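Local coordinates for uncharacterized protein (Streptococcus mutans, PDB 3L7Y) that is of unknown function but probably acts as a magnesium-dependent phosphatase of the haloacid dehalogenase superfamily, at residues F74-S79 / E94-V99; G100-N105 / F182-L187; A124-F129 / K199-Y204; T186-E191 / F217-I222; R209-A214 / I223-H228. One frame throughout, in Å; residues are numbered along the deposited sequence.

Contact 1 (F74-S79 / E94-V99); sequences FVVASS and EQLTFV
Val76 carries the backbone pairing of 74-79 with 94-99. Its N-H reaches Thr97 O at 2.8 Å, and its carbonyl oxygen accepts Val99 N almost straight on. Thr97 N to Phe74 O, at 3.2 Å, opens the series, and Ser78 N to Val99 O, at 2.8 Å, closes it. This is a parallel pairing, and the CA-H groups of Val75 and Ala77 also lean on the carbonyl oxygens of Thr97 and Val99.

Apolar contacts fall on both faces. On one, Val75 CG1 lies 3.9 Å from Val99 CG2, and the small Ala77 meets Val99 through CB alone. Leu236 of helix 229-239 packs over Val75, Thr97 and Val99. On the other face Val76 and Phe98 run side by side, with Val76 CB 3.7 Å from Phe98 CD1. Phe98 CG lies beside its own backbone N (chi1 -73°), which places the ring along the valine. Near the start of the pairing, Phe74 CD2 and Leu96 CD2 touch at 4.1 Å.

The strands belong to the beta-alpha-beta unit 73-77, 82-86, 97-100 of the Rossmann-like core. Four backbone bonds between buried strands, with apolar side chains on both faces, are consistent with a firmly held strand end. It presents Ser78, whose OG bonds to Asn80 N, near the magnesium-binding aspartates, a position consistent with the motif II Ser or Thr of HAD relatives.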
# COMPACT_ATOMS: atom_id res chain seq x y z
N PHE A 74 -13.69 -8.87 0.71
CA PHE A 74 -12.26 -9.02 0.93
C PHE A 74 -11.49 -7.96 0.16
O PHE A 74 -11.63 -7.83 -1.06
CB PHE A 74 -11.75 -10.42 0.57
CG PHE A 74 -10.32 -10.67 0.98
CD1 PHE A 74 -10.01 -11.15 2.24
CD2 PHE A 74 -9.27 -10.39 0.10
CE1 PHE A 74 -8.68 -11.36 2.61
CE2 PHE A 74 -7.95 -10.61 0.46
CZ PHE A 74 -7.65 -11.09 1.72
N VAL A 75 -10.67 -7.20 0.88
CA VAL A 75 -9.97 -6.04 0.33
C VAL A 75 -8.46 -6.19 0.47
O VAL A 75 -7.94 -6.40 1.56
CB VAL A 75 -10.42 -4.75 1.05
CG1 VAL A 75 -9.66 -3.54 0.53
CG2 VAL A 75 -11.94 -4.55 0.92
N VAL A 76 -7.76 -6.10 -0.65
CA VAL A 76 -6.31 -6.06 -0.66
C VAL A 76 -5.88 -4.58 -0.58
O VAL A 76 -6.24 -3.79 -1.45
CB VAL A 76 -5.77 -6.72 -1.94
CG1 VAL A 76 -4.28 -6.57 -2.06
CG2 VAL A 76 -6.18 -8.19 -1.98
N ALA A 77 -5.16 -4.20 0.48
CA ALA A 77 -4.80 -2.79 0.70
C ALA A 77 -3.29 -2.60 0.80
O ALA A 77 -2.68 -2.93 1.81
CB ALA A 77 -5.49 -2.26 1.96
N SER A 78 -2.69 -2.04 -0.26
CA SER A 78 -1.24 -2.04 -0.37
C SER A 78 -0.70 -0.74 -0.97
O SER A 78 -1.41 -0.03 -1.69
CB SER A 78 -0.79 -3.26 -1.20
OG SER A 78 0.61 -3.27 -1.45
N SER A 79 0.56 -0.42 -0.70
CA SER A 79 1.20 0.68 -1.39
C SER A 79 1.48 0.34 -2.86
O SER A 79 1.58 1.24 -3.69
CB SER A 79 2.50 1.07 -0.70
OG SER A 79 3.49 0.09 -0.91
N GLU A 94 -10.73 -10.83 -9.93
CA GLU A 94 -11.93 -10.15 -10.40
C GLU A 94 -13.04 -10.22 -9.36
O GLU A 94 -14.07 -9.57 -9.50
CB GLU A 94 -12.39 -10.70 -11.76
CG GLU A 94 -13.28 -11.94 -11.68
CD GLU A 94 -12.50 -13.22 -11.45
OE1 GLU A 94 -11.25 -13.19 -11.57
OE2 GLU A 94 -13.14 -14.26 -11.16
N GLN A 95 -12.82 -11.01 -8.31
CA GLN A 95 -13.80 -11.15 -7.24
C GLN A 95 -13.43 -10.33 -6.01
O GLN A 95 -14.13 -10.36 -4.99
CB GLN A 95 -13.94 -12.62 -6.85
CG GLN A 95 -14.00 -13.56 -8.05
CD GLN A 95 -13.84 -15.02 -7.67
OE1 GLN A 95 -13.36 -15.83 -8.46
NE2 GLN A 95 -14.23 -15.35 -6.44
N LEU A 96 -12.32 -9.60 -6.08
CA LEU A 96 -11.84 -8.90 -4.90
C LEU A 96 -11.86 -7.39 -5.10
O LEU A 96 -12.07 -6.91 -6.20
CB LEU A 96 -10.43 -9.36 -4.52
CG LEU A 96 -10.09 -10.85 -4.58
CD1 LEU A 96 -8.60 -11.02 -4.42
CD2 LEU A 96 -10.85 -11.66 -3.50
N THR A 97 -11.66 -6.64 -4.02
CA THR A 97 -11.46 -5.21 -4.13
C THR A 97 -10.01 -4.91 -3.80
O THR A 97 -9.44 -5.50 -2.87
CB THR A 97 -12.36 -4.44 -3.16
OG1 THR A 97 -13.73 -4.66 -3.51
CG2 THR A 97 -12.05 -2.92 -3.22
N PHE A 98 -9.42 -4.00 -4.55
CA PHE A 98 -8.01 -3.66 -4.40
C PHE A 98 -7.85 -2.19 -4.07
O PHE A 98 -8.42 -1.33 -4.75
CB PHE A 98 -7.27 -3.93 -5.72
CG PHE A 98 -7.07 -5.39 -6.03
CD1 PHE A 98 -5.94 -6.04 -5.61
CD2 PHE A 98 -7.99 -6.08 -6.78
CE1 PHE A 98 -5.73 -7.37 -5.91
CE2 PHE A 98 -7.79 -7.41 -7.08
CZ PHE A 98 -6.65 -8.06 -6.65
N VAL A 99 -7.08 -1.90 -3.03
CA VAL A 99 -6.66 -0.53 -2.76
C VAL A 99 -5.16 -0.49 -3.02
O VAL A 99 -4.38 -1.11 -2.27
CB VAL A 99 -6.95 -0.12 -1.29
CG1 VAL A 99 -6.40 1.29 -0.99
CG2 VAL A 99 -8.45 -0.18 -1.02

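Contact 2 (G100-N105 / F182-L187); sequences GENGAN and FFKLTL
Glu101 and Lys184 form a buried salt bridge, with Lys184 NZ 2.8 Å from Glu101 OE1. The ammonium comes from above the carboxylate plane, 37° out of it. Both side chains are bent. Glu101 folds at chi2 (-71°), which turns its carboxylate back alongside Phe183 CB and CD1. Lys184 sets CG between its backbone N and carbonyl carbon (chi1 81°), runs straight to CE, and kinks only at the last torsion. The aliphatic part of the lysine therefore follows the same oxygen, with Lys184 CG 3.3 Å from Glu101 OE1. NZ also donates to Ser79 O, and Ser142 OG bonds to Glu101 OE1, so neither charge is left to one partner.

Phe183 fills the neighbouring space. Its CB packs against Glu101 CG at 3.4 Å, and the ring extends under Asn105. This contact joins the loop between the core strands 97-100 and 105-108 to strand 182-188 of the mixed six-stranded sheet, consistent with the cap domain of Cof-type hydrolases, inserted into the HAD core.

Asn105 has CG opposite its backbone N, which carries the amide to the phenyl ring, where the two planes stack nearly parallel. Asn105 CB sits 3.8 Å from the ring centroid as a CH-pi contact, and Asn105 CG approaches Phe183 CZ to 3.3 Å. The amide's rotation is fixed by ND2 bonding to Ile114 O. The small Ala104 also packs on the ring, with Ala104 CB 4.2 Å from Phe183 CD2, while Phe117 stacks on Phe183.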
# COMPACT_ATOMS: atom_id res chain seq x y z
N GLY A 100 -4.75 0.19 -4.10
CA GLY A 100 -3.34 0.32 -4.41
C GLY A 100 -2.82 1.73 -4.20
O GLY A 100 -3.61 2.65 -4.01
N GLU A 101 -1.50 1.91 -4.27
CA GLU A 101 -0.89 3.24 -4.13
C GLU A 101 -1.15 3.85 -2.75
O GLU A 101 -1.04 5.07 -2.56
CB GLU A 101 -1.36 4.18 -5.24
CG GLU A 101 -1.42 3.57 -6.65
CD GLU A 101 -0.06 3.29 -7.27
OE1 GLU A 101 0.96 3.80 -6.77
OE2 GLU A 101 -0.01 2.56 -8.28
N ASN A 102 -1.43 2.99 -1.78
CA ASN A 102 -1.84 3.38 -0.42
C ASN A 102 -3.24 3.93 -0.33
O ASN A 102 -3.74 4.18 0.77
CB ASN A 102 -0.86 4.36 0.23
CG ASN A 102 0.53 3.79 0.38
OD1 ASN A 102 0.75 2.82 1.11
ND2 ASN A 102 1.49 4.38 -0.32
N GLY A 103 -3.89 4.11 -1.48
CA GLY A 103 -5.25 4.63 -1.45
C GLY A 103 -5.79 5.35 -2.67
O GLY A 103 -6.99 5.32 -2.90
N ALA A 104 -4.92 6.02 -3.43
CA ALA A 104 -5.35 6.84 -4.56
C ALA A 104 -5.99 6.03 -5.68
O ALA A 104 -6.71 6.58 -6.51
CB ALA A 104 -4.17 7.66 -5.11
N ASN A 105 -5.72 4.72 -5.71
CA ASN A 105 -6.32 3.88 -6.76
C ASN A 105 -7.07 2.72 -6.17
O ASN A 105 -6.49 1.88 -5.48
CB ASN A 105 -5.25 3.38 -7.73
CG ASN A 105 -5.83 2.85 -9.04
OD1 ASN A 105 -5.21 2.00 -9.69
ND2 ASN A 105 -7.00 3.34 -9.43
N PHE A 182 0.31 9.96 -12.74
CA PHE A 182 1.03 9.35 -11.63
C PHE A 182 0.20 9.30 -10.35
O PHE A 182 -0.40 10.29 -9.94
CB PHE A 182 2.34 10.11 -11.38
CG PHE A 182 3.24 10.17 -12.58
CD1 PHE A 182 3.24 11.28 -13.40
CD2 PHE A 182 4.05 9.09 -12.91
CE1 PHE A 182 4.05 11.34 -14.51
CE2 PHE A 182 4.87 9.14 -14.02
CZ PHE A 182 4.87 10.26 -14.83
N PHE A 183 0.19 8.13 -9.72
CA PHE A 183 -0.54 7.96 -8.47
C PHE A 183 0.26 8.37 -7.25
O PHE A 183 -0.29 8.89 -6.27
CB PHE A 183 -0.93 6.50 -8.29
CG PHE A 183 -2.05 6.06 -9.16
CD1 PHE A 183 -1.87 5.03 -10.08
CD2 PHE A 183 -3.30 6.65 -9.05
CE1 PHE A 183 -2.93 4.59 -10.87
CE2 PHE A 183 -4.35 6.24 -9.86
CZ PHE A 183 -4.17 5.19 -10.75
N LYS A 184 1.56 8.10 -7.30
CA LYS A 184 2.45 8.35 -6.18
C LYS A 184 3.90 8.39 -6.64
O LYS A 184 4.20 8.05 -7.79
CB LYS A 184 2.29 7.24 -5.13
CG LYS A 184 3.07 5.95 -5.44
CD LYS A 184 3.02 4.99 -4.23
CE LYS A 184 3.86 3.73 -4.45
NZ LYS A 184 3.35 2.90 -5.56
N LEU A 185 4.79 8.82 -5.76
CA LEU A 185 6.22 8.62 -5.97
C LEU A 185 6.79 7.76 -4.86
O LEU A 185 6.20 7.63 -3.79
CB LEU A 185 6.99 9.94 -5.97
CG LEU A 185 6.38 11.20 -6.58
CD1 LEU A 185 7.47 12.25 -6.69
CD2 LEU A 185 5.77 10.89 -7.93
N THR A 186 7.97 7.20 -5.09
CA THR A 186 8.64 6.45 -4.03
C THR A 186 10.08 6.89 -3.89
O THR A 186 10.80 7.05 -4.88
CB THR A 186 8.55 4.93 -4.28
OG1 THR A 186 7.18 4.51 -4.27
CG2 THR A 186 9.31 4.18 -3.19
N LEU A 187 10.51 7.12 -2.65
CA LEU A 187 11.90 7.40 -2.40
C LEU A 187 12.55 6.18 -1.77
O LEU A 187 12.00 5.60 -0.82
CB LEU A 187 12.06 8.60 -1.48
CG LEU A 187 11.44 9.93 -1.89
CD1 LEU A 187 11.95 11.03 -0.99
CD2 LEU A 187 11.77 10.23 -3.35

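Contact 3 (A124-F129 / K199-Y204); sequences ASIIYF and KAIADY
Phe129 lies over Tyr204 and can be followed outward along it. CB comes first: it sits 3.8 Å from the Tyr204 ring centroid, a CH-pi contact over the face. CG follows, above the centre of that ring. From there the two rings stack face to face, with centroids 4.1 Å apart and planes tilted by 20°. Phe129 CD1 makes the closest approach, 3.4 Å from Tyr204 CE1, and CE1 continues over Tyr204 CD1, while CD2 lies near Tyr204 CG. The far rim passes beyond the tyrosine toward the helix behind: Phe129 CE2 lies 3.9 Å from Ala200 O, and Phe129 CZ touches Ala200 CB at 4.2 Å. The short side chain of Ala200 ends at this rim. The two aromatic side chains run in opposite directions, each CG opposite its own backbone N (chi1 173° for Phe129).

The tyrosine's rim is used as well. Ser125 OG stands at its edge, near its plane, 3.4 Å from Tyr204 CE2. Ile126 CD1 meets Tyr204 CD2 at 4.0 Å and also reaches Ile201 CG1. The hydroxyl binds a water 2.6 Å from Tyr204 OH that in turn donates to Ser125 O, so the polar tip is tied to the first helix through solvent.

Helices 120-133 and 194-202 thus meet through aromatic and aliphatic side chains, the tyrosine coming from the residues just after the second helix. On the sheet side, Ile126 packs on Leu185 of strand 182-188, while Ile201 packs onto Leu187 and Ile222 in neighbouring strands of the cap sheet.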
# COMPACT_ATOMS: atom_id res chain seq x y z
N ALA A 124 6.58 17.93 -10.05
CA ALA A 124 7.80 18.53 -10.55
C ALA A 124 8.45 19.28 -9.41
O ALA A 124 9.67 19.28 -9.26
CB ALA A 124 7.49 19.48 -11.71
N SER A 125 7.63 19.89 -8.57
CA SER A 125 8.18 20.71 -7.49
C SER A 125 8.80 19.89 -6.34
O SER A 125 9.87 20.23 -5.86
CB SER A 125 7.14 21.73 -7.01
OG SER A 125 7.45 22.17 -5.70
N ILE A 126 8.14 18.81 -5.91
CA ILE A 126 8.72 17.97 -4.85
C ILE A 126 9.96 17.24 -5.38
O ILE A 126 10.89 16.98 -4.63
CB ILE A 126 7.72 16.92 -4.30
CG1 ILE A 126 8.23 16.32 -2.98
CG2 ILE A 126 7.51 15.80 -5.31
CD1 ILE A 126 8.27 17.27 -1.84
N ILE A 127 9.97 16.92 -6.67
CA ILE A 127 11.14 16.30 -7.29
C ILE A 127 12.35 17.22 -7.27
O ILE A 127 13.47 16.80 -6.93
CB ILE A 127 10.86 15.86 -8.75
CG1 ILE A 127 10.01 14.59 -8.77
CG2 ILE A 127 12.16 15.63 -9.51
CD1 ILE A 127 9.66 14.11 -10.18
N TYR A 128 12.11 18.48 -7.63
CA TYR A 128 13.19 19.47 -7.66
C TYR A 128 13.75 19.64 -6.25
O TYR A 128 14.96 19.74 -6.04
CB TYR A 128 12.68 20.81 -8.19
CG TYR A 128 13.73 21.89 -8.17
CD1 TYR A 128 14.60 22.05 -9.23
CD2 TYR A 128 13.86 22.74 -7.08
CE1 TYR A 128 15.58 23.03 -9.21
CE2 TYR A 128 14.82 23.72 -7.05
CZ TYR A 128 15.68 23.87 -8.12
OH TYR A 128 16.64 24.85 -8.09
N PHE A 129 12.85 19.64 -5.28
CA PHE A 129 13.24 19.79 -3.90
C PHE A 129 14.09 18.61 -3.41
O PHE A 129 15.12 18.80 -2.78
CB PHE A 129 11.98 19.94 -3.04
CG PHE A 129 12.25 19.94 -1.59
CD1 PHE A 129 12.88 21.02 -1.00
CD2 PHE A 129 11.89 18.86 -0.81
CE1 PHE A 129 13.14 21.02 0.37
CE2 PHE A 129 12.14 18.86 0.55
CZ PHE A 129 12.77 19.94 1.15
N LYS A 199 9.76 14.63 7.28
CA LYS A 199 9.47 15.93 7.88
C LYS A 199 9.80 17.07 6.91
O LYS A 199 9.05 18.05 6.82
CB LYS A 199 10.23 16.13 9.19
CG LYS A 199 10.08 17.56 9.72
CD LYS A 199 10.36 17.65 11.21
CE LYS A 199 9.54 18.79 11.85
NZ LYS A 199 9.88 20.13 11.30
N ALA A 200 10.92 16.95 6.20
CA ALA A 200 11.30 17.94 5.19
C ALA A 200 10.21 18.07 4.13
O ALA A 200 9.87 19.18 3.68
CB ALA A 200 12.62 17.56 4.55
N ILE A 201 9.64 16.94 3.73
CA ILE A 201 8.54 16.93 2.78
C ILE A 201 7.30 17.62 3.36
O ILE A 201 6.67 18.45 2.70
CB ILE A 201 8.19 15.49 2.36
CG1 ILE A 201 9.25 14.98 1.40
CG2 ILE A 201 6.80 15.43 1.76
CD1 ILE A 201 9.38 13.45 1.35
N ALA A 202 6.97 17.26 4.60
CA ALA A 202 5.80 17.83 5.26
C ALA A 202 5.94 19.35 5.45
O ALA A 202 4.96 20.05 5.56
CB ALA A 202 5.59 17.17 6.60
N ASP A 203 7.18 19.84 5.49
CA ASP A 203 7.43 21.26 5.71
C ASP A 203 7.57 22.06 4.43
O ASP A 203 7.79 23.28 4.47
CB ASP A 203 8.71 21.46 6.51
CG ASP A 203 8.55 21.11 7.98
OD1 ASP A 203 7.41 20.95 8.43
OD2 ASP A 203 9.58 20.98 8.68
N TYR A 204 7.45 21.38 3.29
CA TYR A 204 7.71 22.02 1.99
C TYR A 204 6.46 22.69 1.42
O TYR A 204 5.35 22.44 1.87
CB TYR A 204 8.26 20.99 0.99
CG TYR A 204 8.82 21.62 -0.28
CD1 TYR A 204 9.78 22.62 -0.21
CD2 TYR A 204 8.39 21.21 -1.54
CE1 TYR A 204 10.30 23.20 -1.35
CE2 TYR A 204 8.90 21.78 -2.70
CZ TYR A 204 9.86 22.78 -2.59
OH TYR A 204 10.38 23.36 -3.72
O HOH W 1 10.83 23.00 -6.26

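Contact 4 (T186-E191 / F217-I222); sequences TLQVKE and FGYIDI
Glu191 OE2 takes the N-H of Gly218 at 2.9 Å and has a water at similar range, which also lies within bonding distance of Tyr219 O. The amide arrives from above the carboxylate plane, 44° out of it. A bend at chi2 (55°) folds the acid back to this amide while its aliphatic part rides on Phe217: Glu191 CB sits 3.8 Å from the Phe217 ring centroid, over the face. Gly218 has a positive phi and lies close against Val189 O, a place suited to a residue with no side chain.

Beyond these loops the two segments pair as antiparallel strands. Leu187 N reaches Ile220 O at 2.7 Å and Ile220 N returns to Leu187 O, both in the carbonyl planes. Val189 N bonds Gly218 O at 3.0 Å, but from above its plane, where Val189 and Gly218 lie just outside the strands. Strands 182-188 and 219-224 are neighbours in the six-stranded sheet of the cap.

One face carries Thr186, Gln188, Tyr219 and Asp221. Thr186 OG1 donates to Asp221 OD1 at 2.9 Å, meeting it from above the carboxylate plane. The other oxygen, OD2, is held by Asn102 ND2. Gln188 runs alongside Tyr219, with its CG 3.7 Å from Tyr219 CE2, and Met160 of helix 155-161 packs on both. Leu187 and Ile220 carry the other face, joined by Ile222, whose CD1 meets Leu187 CG at 3.9 Å, and by Val189, whose CG2 meets Ile220 CD1. Ile197, Met198 and Ile201 of helix 194-202 press on this side.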
# COMPACT_ATOMS: atom_id res chain seq x y z
N THR A 186 7.97 7.20 -5.09
CA THR A 186 8.64 6.45 -4.03
C THR A 186 10.08 6.89 -3.89
O THR A 186 10.80 7.05 -4.88
CB THR A 186 8.55 4.93 -4.28
OG1 THR A 186 7.18 4.51 -4.27
CG2 THR A 186 9.31 4.18 -3.19
N LEU A 187 10.51 7.12 -2.65
CA LEU A 187 11.90 7.40 -2.40
C LEU A 187 12.55 6.18 -1.77
O LEU A 187 12.00 5.60 -0.82
CB LEU A 187 12.06 8.60 -1.48
CG LEU A 187 11.44 9.93 -1.89
CD1 LEU A 187 11.95 11.03 -0.99
CD2 LEU A 187 11.77 10.23 -3.35
N GLN A 188 13.71 5.79 -2.27
CA GLN A 188 14.51 4.79 -1.58
C GLN A 188 15.59 5.52 -0.82
O GLN A 188 16.38 6.28 -1.40
CB GLN A 188 15.11 3.76 -2.54
CG GLN A 188 15.71 2.57 -1.80
CD GLN A 188 16.73 1.84 -2.64
OE1 GLN A 188 17.67 2.43 -3.15
NE2 GLN A 188 16.55 0.53 -2.79
N VAL A 189 15.62 5.30 0.49
CA VAL A 189 16.43 6.10 1.39
C VAL A 189 16.96 5.20 2.48
O VAL A 189 16.45 4.10 2.68
CB VAL A 189 15.58 7.20 2.04
CG1 VAL A 189 14.93 8.08 0.99
CG2 VAL A 189 14.51 6.57 2.91
N LYS A 190 18.00 5.66 3.17
CA LYS A 190 18.46 4.97 4.37
C LYS A 190 17.36 5.04 5.42
O LYS A 190 16.81 6.12 5.68
CB LYS A 190 19.74 5.63 4.90
CG LYS A 190 21.01 5.08 4.28
CD LYS A 190 22.25 5.84 4.76
N GLU A 191 17.00 3.91 6.01
CA GLU A 191 15.92 3.90 6.99
C GLU A 191 16.16 4.96 8.07
O GLU A 191 15.21 5.53 8.60
CB GLU A 191 15.74 2.51 7.62
CG GLU A 191 14.59 2.41 8.64
CD GLU A 191 13.24 2.87 8.08
OE1 GLU A 191 12.27 2.95 8.85
OE2 GLU A 191 13.15 3.15 6.87
N PHE A 217 10.93 -0.75 5.05
CA PHE A 217 12.28 -0.46 5.51
C PHE A 217 13.10 0.16 4.38
O PHE A 217 13.34 -0.47 3.35
CB PHE A 217 12.96 -1.73 6.05
CG PHE A 217 14.26 -1.47 6.76
CD1 PHE A 217 15.47 -1.57 6.08
CD2 PHE A 217 14.28 -1.12 8.10
CE1 PHE A 217 16.67 -1.33 6.73
CE2 PHE A 217 15.48 -0.88 8.76
CZ PHE A 217 16.68 -0.99 8.07
N GLY A 218 13.50 1.41 4.56
CA GLY A 218 14.23 2.12 3.53
C GLY A 218 13.38 2.69 2.41
O GLY A 218 13.90 3.02 1.35
N TYR A 219 12.07 2.83 2.64
CA TYR A 219 11.17 3.38 1.62
C TYR A 219 10.19 4.44 2.14
O TYR A 219 9.67 4.33 3.25
CB TYR A 219 10.38 2.26 0.92
CG TYR A 219 11.24 1.35 0.08
CD1 TYR A 219 11.68 0.12 0.58
CD2 TYR A 219 11.62 1.71 -1.20
CE1 TYR A 219 12.47 -0.71 -0.18
CE2 TYR A 219 12.41 0.88 -1.98
CZ TYR A 219 12.83 -0.33 -1.46
OH TYR A 219 13.62 -1.16 -2.21
N ILE A 220 9.96 5.47 1.33
CA ILE A 220 8.94 6.47 1.61
C ILE A 220 8.07 6.64 0.38
O ILE A 220 8.58 6.93 -0.71
CB ILE A 220 9.56 7.84 1.90
CG1 ILE A 220 10.38 7.84 3.19
CG2 ILE A 220 8.48 8.91 1.95
CD1 ILE A 220 11.36 9.01 3.27
N ASP A 221 6.77 6.46 0.54
CA ASP A 221 5.84 6.76 -0.54
C ASP A 221 5.40 8.19 -0.33
O ASP A 221 5.04 8.58 0.78
CB ASP A 221 4.63 5.83 -0.49
CG ASP A 221 4.93 4.46 -1.04
OD1 ASP A 221 6.03 4.29 -1.62
OD2 ASP A 221 4.08 3.56 -0.89
N ILE A 222 5.47 8.97 -1.40
CA ILE A 222 4.95 10.33 -1.38
C ILE A 222 3.58 10.28 -2.01
O ILE A 222 3.45 10.18 -3.23
CB ILE A 222 5.89 11.31 -2.13
CG1 ILE A 222 7.27 11.33 -1.46
CG2 ILE A 222 5.26 12.70 -2.17
CD1 ILE A 222 8.28 12.25 -2.12
O HOH W 2 10.87 4.62 5.77

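Contact 5 (R209-A214 / I223-H228); sequences RLVGTA and ITKGLH
Arg209 O is gripped twice: Lys225 N donates to it at 2.7 Å, from well above the carbonyl plane, and a water donates at 2.9 Å. The same water also donates to Thr224 OG1, bridging the two segments. Next to it Val211 and Ile223 form an antiparallel hydrogen-bonded pair, with Val211 N to Ile223 O at 2.9 Å and Ile223 N to Val211 O at 2.8 Å.

The side chains of this pair point the same way. Each puts CG1 between its own backbone N and carbonyl carbon (chi1 80° for Val211, 46° for Ile223), which brings Val211 CG1 and Ile223 CG1 to 3.9 Å. Beta-branched residues suit an extended strand, and their neighbours add to the packing: Lys225 lays its aliphatic stem on Val211, with Lys225 CG 3.9 Å from Val211 CB, and Thr213 CG2 meets Ile223 CG1 at 4.2 Å.

Further out, a type II turn from Thr224 to Leu227 sets Lys225. Leu227 N closes it on Thr224 O at 2.9 Å, and Gly226 holds the positive phi that suits glycine. Arg209 NH1 makes a salt bridge with Asp122 of helix 120-133.

The whole is a beta hairpin of strands 210-214 and 219-224 at the edge of the cap sheet. Its second strand runs through the turn to His228, the N-cap of helix 229-239, and so leads the chain back into the HAD core.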
# COMPACT_ATOMS: atom_id res chain seq x y z
N ARG A 209 -0.73 19.14 -0.47
CA ARG A 209 -1.01 18.19 -1.54
C ARG A 209 -0.24 16.88 -1.38
O ARG A 209 -0.76 15.82 -1.69
CB ARG A 209 -0.64 18.80 -2.89
CG ARG A 209 -1.28 20.15 -3.17
CD ARG A 209 -2.62 19.99 -3.86
NE ARG A 209 -3.25 21.28 -4.11
CZ ARG A 209 -2.89 22.10 -5.09
NH1 ARG A 209 -1.91 21.77 -5.92
NH2 ARG A 209 -3.52 23.27 -5.25
N LEU A 210 1.02 16.96 -0.92
CA LEU A 210 1.89 15.79 -0.90
C LEU A 210 2.45 15.48 0.48
O LEU A 210 2.91 16.38 1.18
CB LEU A 210 3.06 15.95 -1.89
CG LEU A 210 2.73 16.24 -3.36
CD1 LEU A 210 4.01 16.48 -4.16
CD2 LEU A 210 1.89 15.11 -3.97
N VAL A 211 2.44 14.21 0.84
CA VAL A 211 2.96 13.80 2.13
C VAL A 211 3.61 12.43 2.03
O VAL A 211 3.19 11.58 1.25
CB VAL A 211 1.82 13.80 3.20
CG1 VAL A 211 0.98 12.53 3.09
CG2 VAL A 211 2.40 13.96 4.61
N GLY A 212 4.67 12.22 2.81
CA GLY A 212 5.36 10.95 2.83
C GLY A 212 4.75 10.01 3.87
O GLY A 212 4.23 10.44 4.91
N THR A 213 4.80 8.72 3.57
CA THR A 213 4.36 7.72 4.53
C THR A 213 5.34 6.57 4.41
O THR A 213 5.65 6.15 3.31
CB THR A 213 2.92 7.26 4.23
OG1 THR A 213 2.47 6.34 5.24
CG2 THR A 213 2.84 6.60 2.84
N ALA A 214 5.85 6.08 5.54
CA ALA A 214 6.75 4.93 5.49
C ALA A 214 6.02 3.70 4.96
O ALA A 214 5.08 3.19 5.59
CB ALA A 214 7.35 4.65 6.87
N ILE A 223 2.56 10.32 -1.18
CA ILE A 223 1.20 10.20 -1.66
C ILE A 223 0.50 11.54 -1.61
O ILE A 223 0.96 12.46 -0.95
CB ILE A 223 0.40 9.21 -0.79
CG1 ILE A 223 0.63 9.51 0.70
CG2 ILE A 223 0.78 7.78 -1.13
CD1 ILE A 223 -0.49 9.01 1.64
N THR A 224 -0.64 11.61 -2.30
CA THR A 224 -1.56 12.73 -2.16
C THR A 224 -2.02 12.77 -0.71
O THR A 224 -2.58 11.79 -0.18
CB THR A 224 -2.77 12.54 -3.09
OG1 THR A 224 -2.34 12.66 -4.46
CG2 THR A 224 -3.86 13.58 -2.79
N LYS A 225 -1.78 13.90 -0.06
CA LYS A 225 -2.08 14.03 1.36
C LYS A 225 -3.51 13.60 1.68
O LYS A 225 -4.47 14.05 1.04
CB LYS A 225 -1.84 15.47 1.85
CG LYS A 225 -1.67 15.60 3.37
CD LYS A 225 -2.03 17.01 3.84
CE LYS A 225 -1.27 17.42 5.10
NZ LYS A 225 -1.40 16.47 6.22
N GLY A 226 -3.65 12.74 2.68
CA GLY A 226 -4.96 12.29 3.09
C GLY A 226 -5.44 11.02 2.41
O GLY A 226 -6.39 10.38 2.87
N LEU A 227 -4.81 10.64 1.30
CA LEU A 227 -5.24 9.45 0.58
C LEU A 227 -4.50 8.19 1.05
O LEU A 227 -3.76 7.56 0.28
CB LEU A 227 -5.11 9.63 -0.94
CG LEU A 227 -6.37 10.14 -1.65
CD1 LEU A 227 -7.15 11.14 -0.79
CD2 LEU A 227 -6.03 10.71 -3.04
N HIS A 228 -4.70 7.85 2.32
CA HIS A 228 -4.03 6.71 2.92
C HIS A 228 -5.01 5.52 3.04
O HIS A 228 -6.17 5.64 2.69
CB HIS A 228 -3.44 7.10 4.28
CG HIS A 228 -4.38 7.89 5.14
ND1 HIS A 228 -5.56 7.37 5.62
CD2 HIS A 228 -4.31 9.16 5.60
CE1 HIS A 228 -6.18 8.29 6.35
NE2 HIS A 228 -5.44 9.38 6.34
O HOH W 3 -1.73 15.36 -4.41

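Contact 1 belongs to the core, contacts 3, 4 and 5 to the cap, and contact 2 spans the two. The magnesium ion is held by Asp43, Asp45 and Asp252; it lies about 7 Å from the side chain of Ser78 (contact 1), 8 Å from that of Asn102 (contact 2) and 9 Å from that of Asp221 (contact 4). Ser78 O and Asn102 N are 3.0 Å apart, a probable hydrogen bond that ties contacts 1 and 2 together. Contacts 2 and 4 share Thr186 and Leu187, and contacts 2 and 5 have centres 8 Å apart. Contact 3, about 30 Å from contact 1 between centres, backs the cap sheet far from the metal.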